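Local coordinates for arginyl-tRNA synthetase, putative (Plasmodium falciparum, PDB 5JLD), which probably attaches L-arginine to tRNA(Arg) at the expense of ATP, as a class I aminoacyl-tRNA synthetase, at residues I77-T80 / I81-E84; S98-Y101 / I102-S105; G351-T354 / H355-I359. All coordinates share one frame; numbering follows the deposited sequence.

How the contacts relate
Contacts 1 and 2 are neighbours, their centres 12 Å apart, whereas contact 3 lies about 46 Å from either, centre to centre. Contact 1 is the turn leading into strand 82-86, an outer strand of the antiparallel sheet in the N-terminal domain. Strand 93-97 pairs with that strand and runs straight into contact 2, the first turns of helix 99-108. The two touch: Ile81 O and Ser98 N, 2.7 Å apart, probably form a hydrogen bond, and Ile81 packs on Tyr101. Contact 3 comes much later, in the first turn of helix 353-364 in the class I catalytic domain, so the three sample two separate parts of a single-chain enzyme.

Contact 1 of 3, residues I77-T80 / I81-E84; sequences INET and IFEE
Glu79 lays the methylene part of its side chain against one flank of the Phe82 ring, and the two side chains run next to each other in the same direction. CB does the closest touching, 3.6 Å from Phe82 CD2, and CG follows at 3.8 Å from Phe82 CE2; the approach is oblique to the ring. The glutamate chain is bent at its CB-CG bond (chi2 -67°); the carboxylate plane stands 71° from that of the ring. A glutamate suits this place: its methylenes can pack beside an aromatic, and at a partly exposed position its carboxylate need not be buried.

Ile77 reaches the same ring from another quarter. Its CG2 methyl, set anti to the backbone N by the first torsion, meets the ring edge close to its plane, 3.9 Å from CE2 of Phe82, and the two side chains cross at about a right angle.

Glu79 and Phe82 are brought together by a type I beta turn that they begin and end, and which carries the chain from the loop after helix 66-75 into strand 82-86. The turn is closed by Phe82 N donating to Glu79 O over 3.3 Å, a long bond whose donor stands well above the carbonyl plane. Thr80 and Ile81 occupy its corners. At the second corner Ile81 CG1 comes within 4.2 Å of Glu79 CB.

Beyond the turn, Glu83 and Glu84 both face Lys96 in a classic beta bulge. Apolar side chains suit the packing on both sides: Phe82, the buried residue here, also packs on Val95 of strand 93-97, while Ile77 rests on Phe18 of helix 10-25 and Glu79 touches Ile17 of the same helix.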
ATOM      1  N   ILE A  77      26.856  12.951  22.187  1.00 53.34           N
ATOM      2  CA  ILE A  77      25.867  11.878  22.301  1.00 48.86           C
ATOM      3  C   ILE A  77      26.209  10.940  23.465  1.00 51.11           C
ATOM      4  O   ILE A  77      27.336  10.459  23.579  1.00 48.52           O
ATOM      5  CB  ILE A  77      25.779  11.059  21.001  1.00 50.36           C
ATOM      6  CG1 ILE A  77      25.118  11.888  19.900  1.00 49.90           C
ATOM      7  CG2 ILE A  77      25.024   9.745  21.231  1.00 45.79           C
ATOM      8  CD1 ILE A  77      25.182  11.252  18.523  1.00 35.79           C
ATOM      9  N   ASN A  78      25.238  10.686  24.331  1.00 63.81           N
ATOM     10  CA  ASN A  78      25.430   9.770  25.457  1.00 68.33           C
ATOM     11  C   ASN A  78      24.258   8.785  25.560  1.00 68.11           C
ATOM     12  O   ASN A  78      23.228   9.098  26.157  1.00 61.03           O
ATOM     13  CB  ASN A  78      25.587  10.562  26.760  1.00 70.49           C
ATOM     14  CG  ASN A  78      26.048   9.701  27.926  1.00 80.09           C
ATOM     15  OD1 ASN A  78      26.765   8.713  27.742  1.00 81.35           O
ATOM     16  ND2 ASN A  78      25.641  10.078  29.138  1.00 76.39           N
ATOM     17  N   GLU A  79      24.405   7.610  24.951  1.00 64.31           N
ATOM     18  CA  GLU A  79      23.301   6.652  24.867  1.00 67.25           C
ATOM     19  C   GLU A  79      23.762   5.225  25.126  1.00 69.68           C
ATOM     20  O   GLU A  79      24.597   4.687  24.390  1.00 69.50           O
ATOM     21  CB  GLU A  79      22.614   6.712  23.487  1.00 63.82           C
ATOM     22  CG  GLU A  79      22.092   8.081  23.081  1.00 58.35           C
ATOM     23  CD  GLU A  79      20.939   8.536  23.941  1.00 60.09           C
ATOM     24  OE1 GLU A  79      20.286   7.667  24.549  1.00 65.32           O
ATOM     25  OE2 GLU A  79      20.700   9.759  24.034  1.00 57.84           O
ATOM     26  N   THR A  80      23.194   4.596  26.148  1.00 64.58           N
ATOM     27  CA  THR A  80      23.569   3.223  26.453  1.00 67.48           C
ATOM     28  C   THR A  80      22.993   2.250  25.429  1.00 63.69           C
ATOM     29  O   THR A  80      23.448   1.117  25.339  1.00 63.89           O
ATOM     30  CB  THR A  80      23.111   2.790  27.861  1.00 72.91           C
ATOM     31  OG1 THR A  80      21.684   2.866  27.954  1.00 68.49           O
ATOM     32  CG2 THR A  80      23.738   3.682  28.930  1.00 77.98           C
ATOM     33  N   ILE A  81      22.000   2.682  24.651  1.00 55.81           N
ATOM     34  CA  ILE A  81      21.408   1.781  23.656  1.00 54.46           C
ATOM     35  C   ILE A  81      22.294   1.627  22.426  1.00 51.49           C
ATOM     36  O   ILE A  81      22.080   0.744  21.594  1.00 52.00           O
ATOM     37  CB  ILE A  81      20.017   2.254  23.220  1.00 55.86           C
ATOM     38  CG1 ILE A  81      20.113   3.557  22.430  1.00 53.74           C
ATOM     39  CG2 ILE A  81      19.117   2.424  24.444  1.00 56.57           C
ATOM     40  CD1 ILE A  81      18.825   3.921  21.746  1.00 52.81           C
ATOM     41  N   PHE A  82      23.287   2.497  22.309  1.00 52.02           N
ATOM     42  CA  PHE A  82      24.294   2.374  21.268  1.00 50.56           C
ATOM     43  C   PHE A  82      25.438   1.500  21.764  1.00 51.57           C
ATOM     44  O   PHE A  82      26.134   1.865  22.709  1.00 54.56           O
ATOM     45  CB  PHE A  82      24.829   3.747  20.861  1.00 50.79           C
ATOM     46  CG  PHE A  82      23.823   4.607  20.180  1.00 48.72           C
ATOM     47  CD1 PHE A  82      22.755   4.039  19.506  1.00 48.07           C
ATOM     48  CD2 PHE A  82      23.936   5.987  20.217  1.00 53.55           C
ATOM     49  CE1 PHE A  82      21.806   4.835  18.869  1.00 45.75           C
ATOM     50  CE2 PHE A  82      22.998   6.793  19.589  1.00 52.79           C
ATOM     51  CZ  PHE A  82      21.926   6.210  18.910  1.00 43.98           C
ATOM     52  N   GLU A  83      25.620   0.343  21.141  1.00 51.61           N
ATOM     53  CA  GLU A  83      26.759  -0.510  21.476  1.00 52.18           C
ATOM     54  C   GLU A  83      28.032   0.105  20.923  1.00 52.89           C
ATOM     55  O   GLU A  83      29.118  -0.043  21.485  1.00 54.41           O
ATOM     56  CB  GLU A  83      26.566  -1.917  20.918  1.00 56.06           C
ATOM     57  CG  GLU A  83      27.842  -2.755  20.841  1.00 64.46           C
ATOM     58  CD  GLU A  83      27.658  -3.972  19.963  1.00 78.70           C
ATOM     59  OE1 GLU A  83      26.893  -4.877  20.365  1.00 84.68           O
ATOM     60  OE2 GLU A  83      28.259  -4.016  18.865  1.00 81.30           O
ATOM     61  N   GLU A  84      27.881   0.810  19.811  1.00 49.57           N
ATOM     62  CA  GLU A  84      29.004   1.439  19.146  1.00 53.86           C
ATOM     63  C   GLU A  84      28.532   2.659  18.362  1.00 56.47           C
ATOM     64  O   GLU A  84      27.430   2.674  17.812  1.00 48.41           O
ATOM     65  CB  GLU A  84      29.698   0.431  18.229  1.00 52.50           C
ATOM     66  CG  GLU A  84      30.473   1.032  17.079  1.00 63.41           C
ATOM     67  CD  GLU A  84      31.059  -0.033  16.173  1.00 71.06           C
ATOM     68  OE1 GLU A  84      31.229  -1.175  16.649  1.00 74.27           O
ATOM     69  OE2 GLU A  84      31.320   0.259  14.984  1.00 75.14           O
TER

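Contact 2 of 3, residues S98-Y101 / I102-S105; sequences SKDY and IETS
Lys99 and Glu103, one helical turn apart, are joined by a salt bridge in which Lys99 NZ donates to Glu103 OE2 over 2.7 Å. The ammonium arrives on the syn side of the carboxylate and only 17° out of its plane. Lysine's chain stays extended as far as CE and then bends at the last torsion (chi4 -63°), which swings NZ back toward the acid. OE2 also accepts from the backbone N of Leu507, and this second donor should further favour the charged carboxylate.

On the next positions, two hydroxyls fold back onto the helix. Thr104 OG1 and Thr104 N both donate to Asp100 O, each at 2.9 Å, and they come from opposite faces of the carbonyl plane. Ser105 repeats the pattern on Tyr101 O, its OG lying 2.7 Å from that oxygen. This bond, with OG anti to the carbonyl carbon of Ser105 (chi1 -62°), holds the hydroxyl over one face of the Tyr101 ring, 3.1 Å above the plane and displaced toward the rim. Small hydroxyl residues suit such places, since the carbonyl of the residue four positions earlier accepts from their hydroxyl.

These turns start from Ser98, the N-cap of helix 99-108, whose OG accepts from Tyr101 N at 3.0 Å. Ser98 O then takes the N-H of Ile102 in the first full helical turn.

Further out, Tyr101 OH is hydrogen-bonded to Glu8, and its ring packs on Ile10 and Lys13 of helix 10-25. Ile102 packs on Ile513 and Leu520 of helix 510-520, and Ser105 on Leu520, while Ser98 follows directly on strand 93-97.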
ATOM      1  N   SER A  98      22.734  -1.829  20.920  1.00 42.66           N
ATOM      2  CA  SER A  98      23.213  -2.840  21.857  1.00 40.14           C
ATOM      3  C   SER A  98      22.331  -4.088  21.868  1.00 42.99           C
ATOM      4  O   SER A  98      21.149  -4.057  21.511  1.00 40.30           O
ATOM      5  CB  SER A  98      23.278  -2.267  23.270  1.00 44.70           C
ATOM      6  OG  SER A  98      21.956  -2.058  23.755  1.00 51.72           O
ATOM      7  N   LYS A  99      22.947  -5.187  22.274  1.00 49.57           N
ATOM      8  CA  LYS A  99      22.295  -6.466  22.489  1.00 49.59           C
ATOM      9  C   LYS A  99      21.132  -6.323  23.489  1.00 50.73           C
ATOM     10  O   LYS A  99      20.045  -6.896  23.311  1.00 46.32           O
ATOM     11  CB  LYS A  99      23.363  -7.470  22.980  1.00 49.81           C
ATOM     12  CG  LYS A  99      22.870  -8.732  23.658  1.00 55.61           C
ATOM     13  CD  LYS A  99      24.060  -9.533  24.213  1.00 56.24           C
ATOM     14  CE  LYS A  99      23.611 -10.868  24.787  1.00 60.50           C
ATOM     15  NZ  LYS A  99      22.695 -10.704  25.954  1.00 56.95           N
ATOM     16  N   ASP A 100      21.347  -5.524  24.531  1.00 50.54           N
ATOM     17  CA  ASP A 100      20.327  -5.380  25.562  0.54 51.30           C
ATOM     18  C   ASP A 100      19.143  -4.545  25.082  1.00 49.38           C
ATOM     19  O   ASP A 100      17.991  -4.888  25.363  1.00 49.12           O
ATOM     20  CB  ASP A 100      20.904  -4.772  26.838  0.54 50.64           C
ATOM     21  CG  ASP A 100      19.881  -4.730  27.963  0.54 53.76           C
ATOM     22  OD1 ASP A 100      19.583  -5.799  28.542  0.54 53.91           O
ATOM     23  OD2 ASP A 100      19.362  -3.632  28.255  0.54 57.63           O
ATOM     24  N   TYR A 101      19.407  -3.466  24.349  1.00 46.37           N
ATOM     25  CA  TYR A 101      18.300  -2.706  23.784  1.00 47.77           C
ATOM     26  C   TYR A 101      17.424  -3.587  22.890  1.00 48.02           C
ATOM     27  O   TYR A 101      16.189  -3.533  22.961  1.00 50.47           O
ATOM     28  CB  TYR A 101      18.768  -1.494  22.970  1.00 43.54           C
ATOM     29  CG  TYR A 101      17.567  -0.807  22.307  1.00 41.15           C
ATOM     30  CD1 TYR A 101      16.666  -0.060  23.058  1.00 37.86           C
ATOM     31  CD2 TYR A 101      17.320  -0.952  20.940  1.00 37.59           C
ATOM     32  CE1 TYR A 101      15.541   0.551  22.448  1.00 42.86           C
ATOM     33  CE2 TYR A 101      16.234  -0.350  20.335  1.00 49.81           C
ATOM     34  CZ  TYR A 101      15.342   0.393  21.085  1.00 50.39           C
ATOM     35  OH  TYR A 101      14.262   0.970  20.441  1.00 51.91           O
ATOM     36  N   ILE A 102      18.062  -4.380  22.039  1.00 45.33           N
ATOM     37  CA  ILE A 102      17.322  -5.232  21.115  1.00 43.29           C
ATOM     38  C   ILE A 102      16.516  -6.297  21.877  1.00 46.63           C
ATOM     39  O   ILE A 102      15.340  -6.532  21.572  1.00 43.28           O
ATOM     40  CB  ILE A 102      18.266  -5.898  20.100  1.00 46.40           C
ATOM     41  CG1 ILE A 102      18.968  -4.823  19.261  1.00 51.25           C
ATOM     42  CG2 ILE A 102      17.499  -6.827  19.193  1.00 45.56           C
ATOM     43  CD1 ILE A 102      19.966  -5.384  18.252  1.00 56.81           C
ATOM     44  N   GLU A 103      17.135  -6.905  22.886  1.00 41.13           N
ATOM     45  CA  GLU A 103      16.465  -7.933  23.690  1.00 50.52           C
ATOM     46  C   GLU A 103      15.255  -7.389  24.443  1.00 52.49           C
ATOM     47  O   GLU A 103      14.163  -7.972  24.398  1.00 53.45           O
ATOM     48  CB  GLU A 103      17.449  -8.564  24.688  1.00 43.93           C
ATOM     49  CG  GLU A 103      18.413  -9.535  24.053  1.00 52.44           C
ATOM     50  CD  GLU A 103      19.576  -9.924  24.959  1.00 55.12           C
ATOM     51  OE1 GLU A 103      19.686  -9.395  26.089  1.00 64.39           O
ATOM     52  OE2 GLU A 103      20.375 -10.775  24.536  1.00 57.39           O
ATOM     53  N   THR A 104      15.455  -6.270  25.130  1.00 52.54           N
ATOM     54  CA  THR A 104      14.385  -5.611  25.877  1.00 44.81           C
ATOM     55  C   THR A 104      13.239  -5.182  24.942  1.00 50.22           C
ATOM     56  O   THR A 104      12.023  -5.324  25.271  1.00 49.23           O
ATOM     57  CB  THR A 104      14.931  -4.371  26.640  1.00 64.11           C
ATOM     58  OG1 THR A 104      16.005  -4.765  27.511  1.00 60.00           O
ATOM     59  CG2 THR A 104      13.834  -3.708  27.474  1.00 65.23           C
ATOM     60  N   SER A 105      13.621  -4.673  23.767  1.00 45.36           N
ATOM     61  CA  SER A 105      12.609  -4.192  22.819  1.00 48.13           C
ATOM     62  C   SER A 105      11.788  -5.394  22.348  1.00 51.39           C
ATOM     63  O   SER A 105      10.568  -5.352  22.328  1.00 52.80           O
ATOM     64  CB  SER A 105      13.254  -3.456  21.642  1.00 48.97           C
ATOM     65  OG  SER A 105      13.975  -2.300  22.063  1.00 43.82           O
TER

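Contact 3 of 3, residues G351-T354 / H355-I359; sequences GQLT and HFETI
Thr354 O is gripped twice by Thr358: Thr358 N donates over 2.6 Å, nearly in line with the carbonyl, and Thr358 OG1 over 2.9 Å from well above the carbonyl plane. Thr358 OG1 points back along the helix because the first torsion sets it anti to its own carbonyl carbon (chi1 -53°). Threonine thus satisfies its hydroxyl inside a buried position.

Gln352 and Phe356 run alongside each other in the same direction. Gln352 OE1 lies 3.5 Å from Phe356 CE2, at the ring edge and near its plane, where the ring's slightly positive hydrogens face the oxygen; the amide and ring planes differ by 42°. The other end of this amide, NE2, is hydrogen-bonded to Asp349.

The turn belongs to a beta-alpha-beta unit of the class I catalytic domain, in which helix 353-364 follows strand 343-349 and leads to strand 374-380, the two strands being neighbours in the parallel sheet of the Rossmann-like nucleotide-binding fold. Near the N-terminal end of the helix, a water accepts from His355 N at 2.9 Å and donates to Gly351 O, bridging the backbone. His355 NE2 is hydrogen-bonded to Asp328, and the edge of its ring comes over the centre of the Phe356 face, with CD2 3.8 Å above that plane.

The Leu353 CD1 methyl packs 3.6 Å from Glu357 CG, apolar branch on methylene, and Glu357 also touches Phe309.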
ATOM      1  N   GLY A 351       0.097   8.028 -15.598  1.00 49.42           N
ATOM      2  CA  GLY A 351      -0.237   9.060 -16.567  1.00 53.89           C
ATOM      3  C   GLY A 351      -1.382   9.981 -16.176  1.00 55.67           C
ATOM      4  O   GLY A 351      -1.645  10.980 -16.849  1.00 53.80           O
ATOM      5  N   GLN A 352      -2.079   9.656 -15.095  1.00 55.47           N
ATOM      6  CA  GLN A 352      -3.126  10.552 -14.615  1.00 57.95           C
ATOM      7  C   GLN A 352      -2.583  11.515 -13.571  1.00 57.20           C
ATOM      8  O   GLN A 352      -3.300  12.431 -13.149  1.00 54.44           O
ATOM      9  CB  GLN A 352      -4.300   9.764 -14.038  1.00 58.56           C
ATOM     10  CG  GLN A 352      -5.025   8.908 -15.059  1.00 63.19           C
ATOM     11  CD  GLN A 352      -6.216   8.197 -14.456  1.00 81.96           C
ATOM     12  OE1 GLN A 352      -7.176   8.834 -14.020  1.00 87.87           O
ATOM     13  NE2 GLN A 352      -6.157   6.871 -14.415  1.00 89.76           N
ATOM     14  N   LEU A 353      -1.319  11.314 -13.179  1.00 52.39           N
ATOM     15  CA  LEU A 353      -0.683  12.110 -12.108  1.00 52.99           C
ATOM     16  C   LEU A 353      -0.964  13.608 -12.190  1.00 47.85           C
ATOM     17  O   LEU A 353      -1.527  14.193 -11.266  1.00 52.46           O
ATOM     18  CB  LEU A 353       0.841  11.898 -12.115  1.00 41.00           C
ATOM     19  CG  LEU A 353       1.699  12.814 -11.223  1.00 55.09           C
ATOM     20  CD1 LEU A 353       1.231  12.836  -9.747  1.00 46.31           C
ATOM     21  CD2 LEU A 353       3.192  12.419 -11.317  1.00 54.89           C
ATOM     22  N   THR A 354      -0.560  14.208 -13.307  1.00 42.78           N
ATOM     23  CA  THR A 354      -0.736  15.630 -13.555  1.00 48.16           C
ATOM     24  C   THR A 354      -2.191  16.030 -13.321  1.00 53.03           C
ATOM     25  O   THR A 354      -2.482  16.972 -12.550  1.00 52.73           O
ATOM     26  CB  THR A 354      -0.305  15.985 -14.997  1.00 56.90           C
ATOM     27  OG1 THR A 354       1.003  15.454 -15.242  1.00 62.87           O
ATOM     28  CG2 THR A 354      -0.314  17.483 -15.226  1.00 55.45           C
ATOM     29  N   HIS A 355      -3.095  15.263 -13.931  1.00 48.55           N
ATOM     30  CA  HIS A 355      -4.529  15.491 -13.772  1.00 49.31           C
ATOM     31  C   HIS A 355      -4.852  15.633 -12.295  1.00 50.98           C
ATOM     32  O   HIS A 355      -5.385  16.672 -11.873  1.00 51.16           O
ATOM     33  CB  HIS A 355      -5.320  14.350 -14.411  1.00 49.27           C
ATOM     34  CG  HIS A 355      -6.780  14.369 -14.099  1.00 53.25           C
ATOM     35  ND1 HIS A 355      -7.677  15.183 -14.762  1.00 46.77           N
ATOM     36  CD2 HIS A 355      -7.500  13.669 -13.190  1.00 48.51           C
ATOM     37  CE1 HIS A 355      -8.886  14.979 -14.272  1.00 49.17           C
ATOM     38  NE2 HIS A 355      -8.808  14.061 -13.326  1.00 45.37           N
ATOM     39  N   PHE A 356      -4.436  14.657 -11.480  1.00 49.37           N
ATOM     40  CA  PHE A 356      -4.859  14.718 -10.077  1.00 49.49           C
ATOM     41  C   PHE A 356      -4.112  15.825  -9.339  1.00 48.34           C
ATOM     42  O   PHE A 356      -4.684  16.487  -8.452  1.00 50.83           O
ATOM     43  CB  PHE A 356      -4.714  13.357  -9.373  1.00 44.56           C
ATOM     44  CG  PHE A 356      -5.828  12.411  -9.714  1.00 51.54           C
ATOM     45  CD1 PHE A 356      -7.092  12.571  -9.134  1.00 53.56           C
ATOM     46  CD2 PHE A 356      -5.648  11.413 -10.663  1.00 49.41           C
ATOM     47  CE1 PHE A 356      -8.151  11.729  -9.471  1.00 48.65           C
ATOM     48  CE2 PHE A 356      -6.705  10.564 -11.017  1.00 52.07           C
ATOM     49  CZ  PHE A 356      -7.958  10.719 -10.418  1.00 52.04           C
ATOM     50  N   GLU A 357      -2.877  16.088  -9.750  1.00 46.90           N
ATOM     51  CA  GLU A 357      -2.145  17.180  -9.132  1.00 53.04           C
ATOM     52  C   GLU A 357      -2.900  18.471  -9.450  1.00 39.94           C
ATOM     53  O   GLU A 357      -3.090  19.325  -8.567  1.00 48.21           O
ATOM     54  CB  GLU A 357      -0.687  17.222  -9.618  1.00 56.25           C
ATOM     55  CG  GLU A 357       0.177  16.171  -8.944  1.00 63.26           C
ATOM     56  CD  GLU A 357       1.666  16.401  -9.125  1.00 70.23           C
ATOM     57  OE1 GLU A 357       2.099  16.645 -10.272  1.00 72.43           O
ATOM     58  OE2 GLU A 357       2.400  16.346  -8.112  1.00 74.28           O
ATOM     59  N   THR A 358      -3.411  18.562 -10.676  1.00 42.63           N
ATOM     60  CA  THR A 358      -4.155  19.770 -11.058  1.00 53.03           C
ATOM     61  C   THR A 358      -5.437  19.864 -10.228  1.00 52.51           C
ATOM     62  O   THR A 358      -5.896  20.957  -9.895  1.00 45.93           O
ATOM     63  CB  THR A 358      -4.522  19.812 -12.552  1.00 51.94           C
ATOM     64  OG1 THR A 358      -3.355  19.605 -13.359  1.00 51.90           O
ATOM     65  CG2 THR A 358      -5.137  21.164 -12.905  1.00 61.06           C
ATOM     66  N   ILE A 359      -6.003  18.719  -9.865  1.00 50.70           N
ATOM     67  CA  ILE A 359      -7.192  18.773  -9.029  1.00 46.37           C
ATOM     68  C   ILE A 359      -6.802  19.247  -7.629  1.00 46.98           C
ATOM     69  O   ILE A 359      -7.498  20.094  -7.042  1.00 44.61           O
ATOM     70  CB  ILE A 359      -7.914  17.415  -8.985  1.00 44.60           C
ATOM     71  CG1 ILE A 359      -8.636  17.191 -10.324  1.00 47.41           C
ATOM     72  CG2 ILE A 359      -8.938  17.370  -7.825  1.00 39.53           C
ATOM     73  CD1 ILE A 359      -8.943  15.755 -10.626  1.00 44.06           C
TER
HETATM   74  O   HOH W   1      -2.506  13.424 -16.155  1.00 55.35           O